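Local coordinates for protein HI1317 (Haemophilus influenzae, PDB 1JOV) that probably interconverts the alpha and beta anomers of D-glucose 6-phosphate, as a member of the glucose-6-phosphate 1-epimerase family, at residues A[109-114]-A[122-127]; A[134-139]-A[261-266]; A[142-147]-A[253-258]. One frame throughout, in Å; residues are numbered along the deposited sequence. Where two conformers were deposited one is given.

Interaction 1 (A[109-114]-A[122-127]); sequences RLEFEL and EAKVSM
Leu110 and Met127, Phe112 and Val125, and Leu114 and Ala123 face one another as hydrogen-bonded pairs of an antiparallel hairpin, strands 107-115 and 121-129, near one border of the large eight-stranded sheet. Each of these pairs exchanges two backbone bonds; that from Phe112 N to Val125 O is 2.8 Å long. At the end nearest the turn the regular pattern breaks: Leu114 O accepts from both Glu122 N (2.7 Å) and Ala123 N (3.3 Å), the second bond being the longer.

On the face of Leu110, Phe112 and Leu114, Phe112 and Met127 cross at about a right angle. Both SD and CE of Met127 lie 4.0 Å from Phe112 CE2, and the sulfur sits obliquely to the ring, a Met-aromatic contact. Ile35 of strand 31-36 packs against both residues.

The face of Glu111, Glu113, Lys124 and Ser126 is polar. Arg109 has CG anti to the backbone N (chi1 -175°) and runs extended as far as NE, which forms a salt bridge at 2.7 Å with the anti lone pair of Glu111 OE2, nearly in the guanidinium plane. One face of that guanidinium rests on Ser126 CB, 3.5 Å from NH2. A water between Glu111 OE1 and Lys124 NZ is a tentative link, since Lys124 has a second conformer. Within the bulge, Glu122 lies alongside Leu114, pointing the same way, and its OE2 forms a salt bridge with Arg94.

Two residues, Glu122 and Ala123, thus stand opposite the single residue Leu114: a classic beta bulge in a two-faced antiparallel hairpin.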
# COMPACT_ATOMS: atom_id res chain seq x y z
N ARG A 109 13.49 10.62 4.18
CA ARG A 109 12.33 11.07 3.36
C ARG A 109 12.60 10.84 1.89
O ARG A 109 13.59 11.31 1.40
CB ARG A 109 12.07 12.57 3.57
CG ARG A 109 10.76 13.03 2.80
CD ARG A 109 10.43 14.59 3.03
NE ARG A 109 9.20 14.97 2.28
CZ ARG A 109 7.97 15.04 2.79
NH1 ARG A 109 7.77 14.88 4.11
NH2 ARG A 109 6.95 15.36 1.97
N LEU A 110 11.71 10.10 1.15
CA LEU A 110 11.86 9.92 -0.31
C LEU A 110 10.61 10.53 -0.94
O LEU A 110 9.49 10.38 -0.35
CB LEU A 110 11.77 8.41 -0.60
CG LEU A 110 12.90 7.58 0.08
CD1 LEU A 110 12.68 6.10 -0.46
CD2 LEU A 110 14.29 8.12 -0.17
N GLU A 111 10.78 11.19 -2.08
CA GLU A 111 9.63 11.78 -2.82
C GLU A 111 9.70 11.24 -4.22
O GLU A 111 10.78 11.14 -4.78
CB GLU A 111 9.63 13.34 -2.90
CG GLU A 111 9.51 13.85 -1.45
CD GLU A 111 9.42 15.38 -1.39
OE1 GLU A 111 9.30 16.02 -2.47
OE2 GLU A 111 9.48 15.94 -0.27
N PHE A 112 8.56 10.88 -4.75
CA PHE A 112 8.41 10.35 -6.10
C PHE A 112 7.45 11.21 -6.85
O PHE A 112 6.52 11.75 -6.27
CB PHE A 112 7.88 8.91 -6.00
CG PHE A 112 8.83 8.03 -5.25
CD1 PHE A 112 9.88 7.43 -5.92
CD2 PHE A 112 8.70 7.82 -3.87
CE1 PHE A 112 10.75 6.62 -5.26
CE2 PHE A 112 9.59 7.00 -3.20
CZ PHE A 112 10.61 6.40 -3.90
N GLU A 113 7.64 11.37 -8.16
CA GLU A 113 6.65 12.14 -8.93
C GLU A 113 6.24 11.34 -10.21
O GLU A 113 7.06 10.56 -10.72
CB GLU A 113 7.22 13.48 -9.36
CG GLU A 113 7.44 14.40 -8.10
CD GLU A 113 8.26 15.62 -8.42
OE1 GLU A 113 9.26 15.45 -9.16
OE2 GLU A 113 7.86 16.71 -8.02
N LEU A 114 4.99 11.57 -10.62
CA LEU A 114 4.43 10.95 -11.83
C LEU A 114 4.11 12.08 -12.80
O LEU A 114 3.50 13.13 -12.39
CB LEU A 114 3.11 10.22 -11.51
CG LEU A 114 2.38 9.62 -12.74
CD1 LEU A 114 3.36 8.63 -13.33
CD2 LEU A 114 1.06 9.02 -12.22
N GLU A 122 1.71 15.08 -12.58
CA GLU A 122 0.38 14.55 -12.43
C GLU A 122 0.08 14.18 -10.95
O GLU A 122 -1.02 14.35 -10.47
CB GLU A 122 0.17 13.33 -13.36
CG GLU A 122 -1.22 12.77 -13.24
CD GLU A 122 -1.35 11.66 -14.32
OE1 GLU A 122 -0.76 11.83 -15.46
OE2 GLU A 122 -1.97 10.62 -14.05
N ALA A 123 1.10 13.67 -10.23
CA ALA A 123 0.88 13.20 -8.84
C ALA A 123 2.24 13.11 -8.16
O ALA A 123 3.33 13.08 -8.79
CB ALA A 123 0.14 11.82 -8.80
N LYS A 124 2.17 13.05 -6.86
CA LYS A 124 3.38 12.94 -6.05
C LYS A 124 3.20 11.85 -4.98
O LYS A 124 2.08 11.62 -4.55
CB LYS A 124 3.69 14.30 -5.43
CG LYS A 124 4.99 14.38 -4.63
CD LYS A 124 5.36 15.82 -4.35
CE LYS A 124 4.31 16.54 -3.51
NZ LYS A 124 4.79 17.87 -3.04
N VAL A 125 4.24 11.21 -4.53
CA VAL A 125 4.14 10.34 -3.35
C VAL A 125 5.32 10.66 -2.47
O VAL A 125 6.46 10.73 -2.95
CB VAL A 125 4.18 8.83 -3.68
CG1 VAL A 125 4.44 8.02 -2.43
CG2 VAL A 125 2.87 8.39 -4.34
N SER A 126 5.06 10.86 -1.18
CA SER A 126 6.19 10.98 -0.28
C SER A 126 6.15 9.83 0.71
O SER A 126 5.11 9.37 1.13
CB SER A 126 6.16 12.29 0.60
OG SER A 126 4.99 12.34 1.40
N MET A 127 7.32 9.44 1.18
CA MET A 127 7.41 8.39 2.17
C MET A 127 8.42 8.83 3.23
O MET A 127 9.50 9.21 2.87
CB MET A 127 7.92 7.07 1.55
CG MET A 127 6.99 6.61 0.38
SD MET A 127 7.68 5.06 -0.32
CE MET A 127 6.57 4.87 -1.74
O HOH W 1 5.84 16.34 -0.18
O HOH W 2 7.39 18.05 -2.58

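Interaction 2 (A[134-139]-A[261-266]); sequences HLTFTH and SLSVEI
The imidazole of His134 reaches across to the neighbouring strand and presents its edge to Ser263. CG is anti to the backbone N (chi1 -169°), and the ring beyond it extends toward strand 261-268, where NE2 meets Ser263 OG at 3.1 Å, the hydroxyl lying in the ring plane. Either partner could be the donor of this nearly straight hydrogen bond. The same edge brings CD2 to 3.2 Å from Val264 O, while Glu265 CB sits over one ring face, offset toward the rim. His218, from the next strand of the sheet, also meets this imidazole.

Farther along the sheet face that carries His134 and Ser263, small hydroxylated side chains interlock. Thr136 turns its two branches to different serines: OG1 comes within 3.1 Å of Ser263 CB, and CG2 within 3.7 Å of Ser261 CB. Thr138 touches Ser261 through OG1, 3.4 Å from its CB. These hydroxyl oxygens meet methylene carbons across the strands.

The opposite face, that of Leu135, Phe137, Leu262 and Val264, is apolar. Phe137 and Leu262 cross obliquely, and Leu262 CD2 touches both Phe137 CB and the ring atom CD2, the latter at 3.6 Å. Leu149 of strand 145-154 packs against Phe137, closing this side toward the other sheet.

Between the two faces the backbones pair antiparallel, Leu135 with Val264 and Phe137 with Leu262, two hydrogen bonds to each pair; Phe137 N to Leu262 O is almost straight (174°). The chemistry implies a division of labour: main-chain bonds join strands distant in sequence, the apolar face belongs to the sandwich interior, and the in-plane bond to Ser263 probably helps to set the rotation of the His134 ring.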
# COMPACT_ATOMS: atom_id res chain seq x y z
N HIS A 134 5.33 6.93 7.03
CA HIS A 134 4.20 7.78 6.65
C HIS A 134 4.20 7.97 5.13
O HIS A 134 5.10 8.60 4.59
CB HIS A 134 4.32 9.14 7.38
CG HIS A 134 3.08 9.98 7.27
ND1 HIS A 134 2.96 11.21 7.88
CD2 HIS A 134 1.92 9.76 6.62
CE1 HIS A 134 1.77 11.71 7.62
NE2 HIS A 134 1.11 10.86 6.86
N LEU A 135 3.23 7.43 4.43
CA LEU A 135 3.14 7.49 3.00
C LEU A 135 1.97 8.41 2.57
O LEU A 135 0.83 8.16 2.98
CB LEU A 135 2.87 6.08 2.55
CG LEU A 135 2.96 5.80 1.09
CD1 LEU A 135 3.24 4.33 0.85
CD2 LEU A 135 1.69 6.23 0.38
N THR A 136 2.23 9.42 1.79
CA THR A 136 1.19 10.38 1.36
C THR A 136 1.14 10.44 -0.14
O THR A 136 2.20 10.47 -0.78
CB THR A 136 1.54 11.79 1.85
OG1 THR A 136 1.60 11.80 3.27
CG2 THR A 136 0.51 12.79 1.38
N PHE A 137 -0.05 10.45 -0.70
CA PHE A 137 -0.25 10.58 -2.12
C PHE A 137 -0.95 11.91 -2.40
O PHE A 137 -1.92 12.21 -1.71
CB PHE A 137 -1.13 9.43 -2.72
CG PHE A 137 -1.61 9.64 -4.13
CD1 PHE A 137 -0.84 9.22 -5.20
CD2 PHE A 137 -2.81 10.30 -4.43
CE1 PHE A 137 -1.24 9.44 -6.53
CE2 PHE A 137 -3.23 10.53 -5.74
CZ PHE A 137 -2.44 10.10 -6.81
N THR A 138 -0.51 12.72 -3.37
CA THR A 138 -1.18 13.97 -3.73
C THR A 138 -1.43 13.94 -5.19
O THR A 138 -0.55 13.63 -6.03
CB THR A 138 -0.26 15.20 -3.45
OG1 THR A 138 0.17 15.12 -2.06
CG2 THR A 138 -1.11 16.53 -3.64
N HIS A 139 -2.60 14.45 -5.51
CA HIS A 139 -3.13 14.54 -6.85
C HIS A 139 -2.97 15.95 -7.46
O HIS A 139 -3.40 16.89 -6.84
CB HIS A 139 -4.65 14.29 -6.65
CG HIS A 139 -5.53 14.66 -7.78
ND1 HIS A 139 -5.33 14.29 -9.09
CD2 HIS A 139 -6.70 15.35 -7.76
CE1 HIS A 139 -6.35 14.72 -9.82
NE2 HIS A 139 -7.16 15.41 -9.05
N SER A 261 -4.39 15.72 -0.67
CA SER A 261 -3.70 14.48 -0.45
C SER A 261 -4.44 13.49 0.42
O SER A 261 -5.46 13.85 1.07
CB SER A 261 -2.35 14.80 0.17
OG SER A 261 -2.62 15.44 1.38
N LEU A 262 -3.94 12.26 0.48
CA LEU A 262 -4.47 11.31 1.40
C LEU A 262 -3.24 10.54 1.86
O LEU A 262 -2.30 10.33 1.09
CB LEU A 262 -5.59 10.46 0.80
CG LEU A 262 -5.21 9.20 -0.00
CD1 LEU A 262 -6.43 8.32 -0.21
CD2 LEU A 262 -4.60 9.59 -1.35
N SER A 263 -3.22 10.13 3.13
CA SER A 263 -2.07 9.42 3.58
C SER A 263 -2.37 8.44 4.67
O SER A 263 -3.48 8.40 5.20
CB SER A 263 -1.03 10.40 4.10
OG SER A 263 -1.48 11.07 5.26
N VAL A 264 -1.35 7.65 5.02
CA VAL A 264 -1.43 6.68 6.11
C VAL A 264 -0.09 6.63 6.83
O VAL A 264 0.99 6.73 6.23
CB VAL A 264 -1.84 5.27 5.62
CG1 VAL A 264 -0.77 4.69 4.71
CG2 VAL A 264 -2.12 4.34 6.81
N GLU A 265 -0.22 6.50 8.10
CA GLU A 265 0.93 6.34 8.96
C GLU A 265 0.84 4.94 9.59
O GLU A 265 -0.11 4.60 10.29
CB GLU A 265 0.95 7.41 10.11
CG GLU A 265 2.15 7.32 11.00
CD GLU A 265 2.08 8.25 12.26
OE1 GLU A 265 2.42 9.45 12.11
OE2 GLU A 265 1.69 7.76 13.35
N ILE A 266 1.83 4.11 9.28
CA ILE A 266 1.96 2.71 9.73
C ILE A 266 3.00 2.54 10.85
O ILE A 266 4.10 3.10 10.78
CB ILE A 266 2.35 1.80 8.52
CG1 ILE A 266 1.62 2.26 7.25
CG2 ILE A 266 2.02 0.35 8.83
CD1 ILE A 266 1.63 1.24 6.14

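Interaction 3 (A[142-147]-A[253-258]); sequences EESAQA and HHLLEF
Backbone hydrogen bonding between Ala145 and Leu256 forms the centre of this contact, where the start of strand 145-154 meets the short strand 255-256. The pair is antiparallel and hydrogen-bonded: Leu256 N reaches Ala145 O at 2.7 Å and Ala145 N reaches Leu256 O at 2.9 Å, both donors lying in the plane of the carbonyl they address. A CA-H...O contact from Ser144 CA to the same Leu256 oxygen, 3.3 Å away, accompanies the second bond.

Apolar contacts flank the pair. Leu256 has CD1 anti to CA (chi2 163°), and this methyl presses on Ala147 CB at 3.4 Å, tighter than usual for two carbons. Leu262 touches both residues, placing them at the margin of the interior. Leu255 spreads its methyls over segment 142-147: CD1 makes an equally tight contact with Ser144 CB (3.4 Å), and CD2 meets Gln146 CG at 3.7 Å as the two side chains cross.

The polar end of Gln146 bonds through OE1 to Phe80 N and through NE2 to Ile252 O. Arg251 also holds the backbone carbonyls of His254 and Leu255. The modelled approach of Ser144 to Glu257 is too short to be reliable.

Chemically, then, one doubly bonded backbone pair and a few aliphatic touches close the strands together here, with Gln146 tying the junction to the loop at Phe80 and to Ile252, just before the second segment.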
# COMPACT_ATOMS: atom_id res chain seq x y z
N GLU A 142 -6.17 16.63 -13.66
CA GLU A 142 -7.03 17.51 -14.43
C GLU A 142 -8.44 17.49 -13.97
O GLU A 142 -9.17 18.46 -14.11
CB GLU A 142 -6.98 17.19 -15.92
CG GLU A 142 -5.56 17.34 -16.50
CD GLU A 142 -5.44 16.95 -17.96
OE1 GLU A 142 -6.46 16.58 -18.59
OE2 GLU A 142 -4.30 17.02 -18.48
N GLU A 143 -8.85 16.40 -13.41
CA GLU A 143 -10.19 16.33 -12.90
C GLU A 143 -10.22 15.70 -11.55
O GLU A 143 -9.26 15.12 -11.06
CB GLU A 143 -11.09 15.58 -13.87
CG GLU A 143 -11.62 16.40 -15.05
CD GLU A 143 -12.56 15.59 -15.91
OE1 GLU A 143 -12.11 14.57 -16.48
OE2 GLU A 143 -13.76 15.97 -16.02
N SER A 144 -11.39 15.77 -10.95
CA SER A 144 -11.56 15.11 -9.68
C SER A 144 -11.19 13.66 -9.85
O SER A 144 -11.43 13.06 -10.89
CB SER A 144 -12.99 15.25 -9.16
OG SER A 144 -13.55 16.49 -9.57
N ALA A 145 -10.60 13.09 -8.85
CA ALA A 145 -10.13 11.71 -8.92
C ALA A 145 -10.42 10.88 -7.69
O ALA A 145 -10.58 11.41 -6.57
CB ALA A 145 -8.64 11.69 -9.18
N GLN A 146 -10.44 9.57 -7.88
CA GLN A 146 -10.43 8.65 -6.76
C GLN A 146 -8.99 8.20 -6.54
O GLN A 146 -8.19 8.22 -7.46
CB GLN A 146 -11.25 7.42 -7.11
CG GLN A 146 -12.72 7.67 -7.46
CD GLN A 146 -13.39 6.36 -7.88
OE1 GLN A 146 -13.05 5.80 -8.96
NE2 GLN A 146 -14.40 5.93 -7.12
N ALA A 147 -8.67 7.80 -5.31
CA ALA A 147 -7.35 7.24 -5.09
C ALA A 147 -7.43 6.30 -3.93
O ALA A 147 -8.35 6.35 -3.06
CB ALA A 147 -6.38 8.34 -4.81
N HIS A 253 -15.72 7.68 -2.63
CA HIS A 253 -16.96 8.45 -2.87
C HIS A 253 -16.75 9.96 -2.60
O HIS A 253 -17.56 10.76 -3.08
CB HIS A 253 -18.09 7.91 -1.97
CG HIS A 253 -18.40 6.47 -2.20
ND1 HIS A 253 -18.66 5.99 -3.46
CD2 HIS A 253 -18.39 5.41 -1.37
CE1 HIS A 253 -18.85 4.69 -3.39
NE2 HIS A 253 -18.71 4.31 -2.13
N HIS A 254 -15.72 10.32 -1.87
CA HIS A 254 -15.35 11.71 -1.68
C HIS A 254 -14.16 11.87 -2.60
O HIS A 254 -13.09 11.36 -2.31
CB HIS A 254 -15.04 12.04 -0.23
CG HIS A 254 -14.73 13.54 -0.01
ND1 HIS A 254 -15.41 14.54 -0.69
CD2 HIS A 254 -13.82 14.16 0.77
CE1 HIS A 254 -14.91 15.71 -0.34
NE2 HIS A 254 -13.95 15.52 0.53
N LEU A 255 -14.34 12.57 -3.73
CA LEU A 255 -13.21 12.70 -4.70
C LEU A 255 -12.09 13.57 -4.23
O LEU A 255 -12.27 14.36 -3.26
CB LEU A 255 -13.73 13.23 -6.00
CG LEU A 255 -14.76 12.33 -6.71
CD1 LEU A 255 -15.12 12.86 -8.14
CD2 LEU A 255 -14.31 10.91 -6.77
N LEU A 256 -10.91 13.45 -4.89
CA LEU A 256 -9.78 14.33 -4.60
C LEU A 256 -9.73 15.40 -5.64
O LEU A 256 -9.84 15.11 -6.86
CB LEU A 256 -8.46 13.58 -4.73
CG LEU A 256 -8.21 12.64 -3.60
CD1 LEU A 256 -7.08 11.60 -3.99
CD2 LEU A 256 -7.71 13.36 -2.33
N GLU A 257 -9.51 16.65 -5.21
CA GLU A 257 -9.35 17.73 -6.12
C GLU A 257 -7.85 18.11 -6.19
O GLU A 257 -7.06 17.69 -5.31
CB GLU A 257 -10.25 18.94 -5.75
CG GLU A 257 -11.73 18.78 -6.05
CD GLU A 257 -12.09 18.45 -7.50
OE1 GLU A 257 -11.56 19.05 -8.46
OE2 GLU A 257 -12.97 17.59 -7.69
N PHE A 258 -7.52 18.99 -7.13
CA PHE A 258 -6.13 19.35 -7.38
C PHE A 258 -5.44 19.71 -6.05
O PHE A 258 -6.02 20.47 -5.31
CB PHE A 258 -6.10 20.50 -8.34
CG PHE A 258 -4.75 20.91 -8.75
CD1 PHE A 258 -4.05 21.85 -7.99
CD2 PHE A 258 -4.13 20.41 -9.95
CE1 PHE A 258 -2.78 22.29 -8.36
CE2 PHE A 258 -2.84 20.88 -10.26
CZ PHE A 258 -2.17 21.81 -9.47

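All three contacts belong to the beta-rich aldose 1-epimerase fold. Interactions 1 and 2 lie in the same eight-stranded antiparallel sheet, their centres about 10 Å apart: strand 121-129 of the first neighbours strand 133-139 of the second, with probable backbone hydrogen bonds between them. The first is local, whereas the second joins segments separated by 121 residues. Interaction 3 is nested within the loop that interaction 2 closes, its centre about 14 Å away, and touches it where His139 packs against Ala145 and Leu256; interaction 1, about 17 Å off between centres, it does not touch. Its strand 145-154 enters another sheet and carries His150, a predicted active-site residue. Sequential pairing and long-range closure thus both contribute to the sheets.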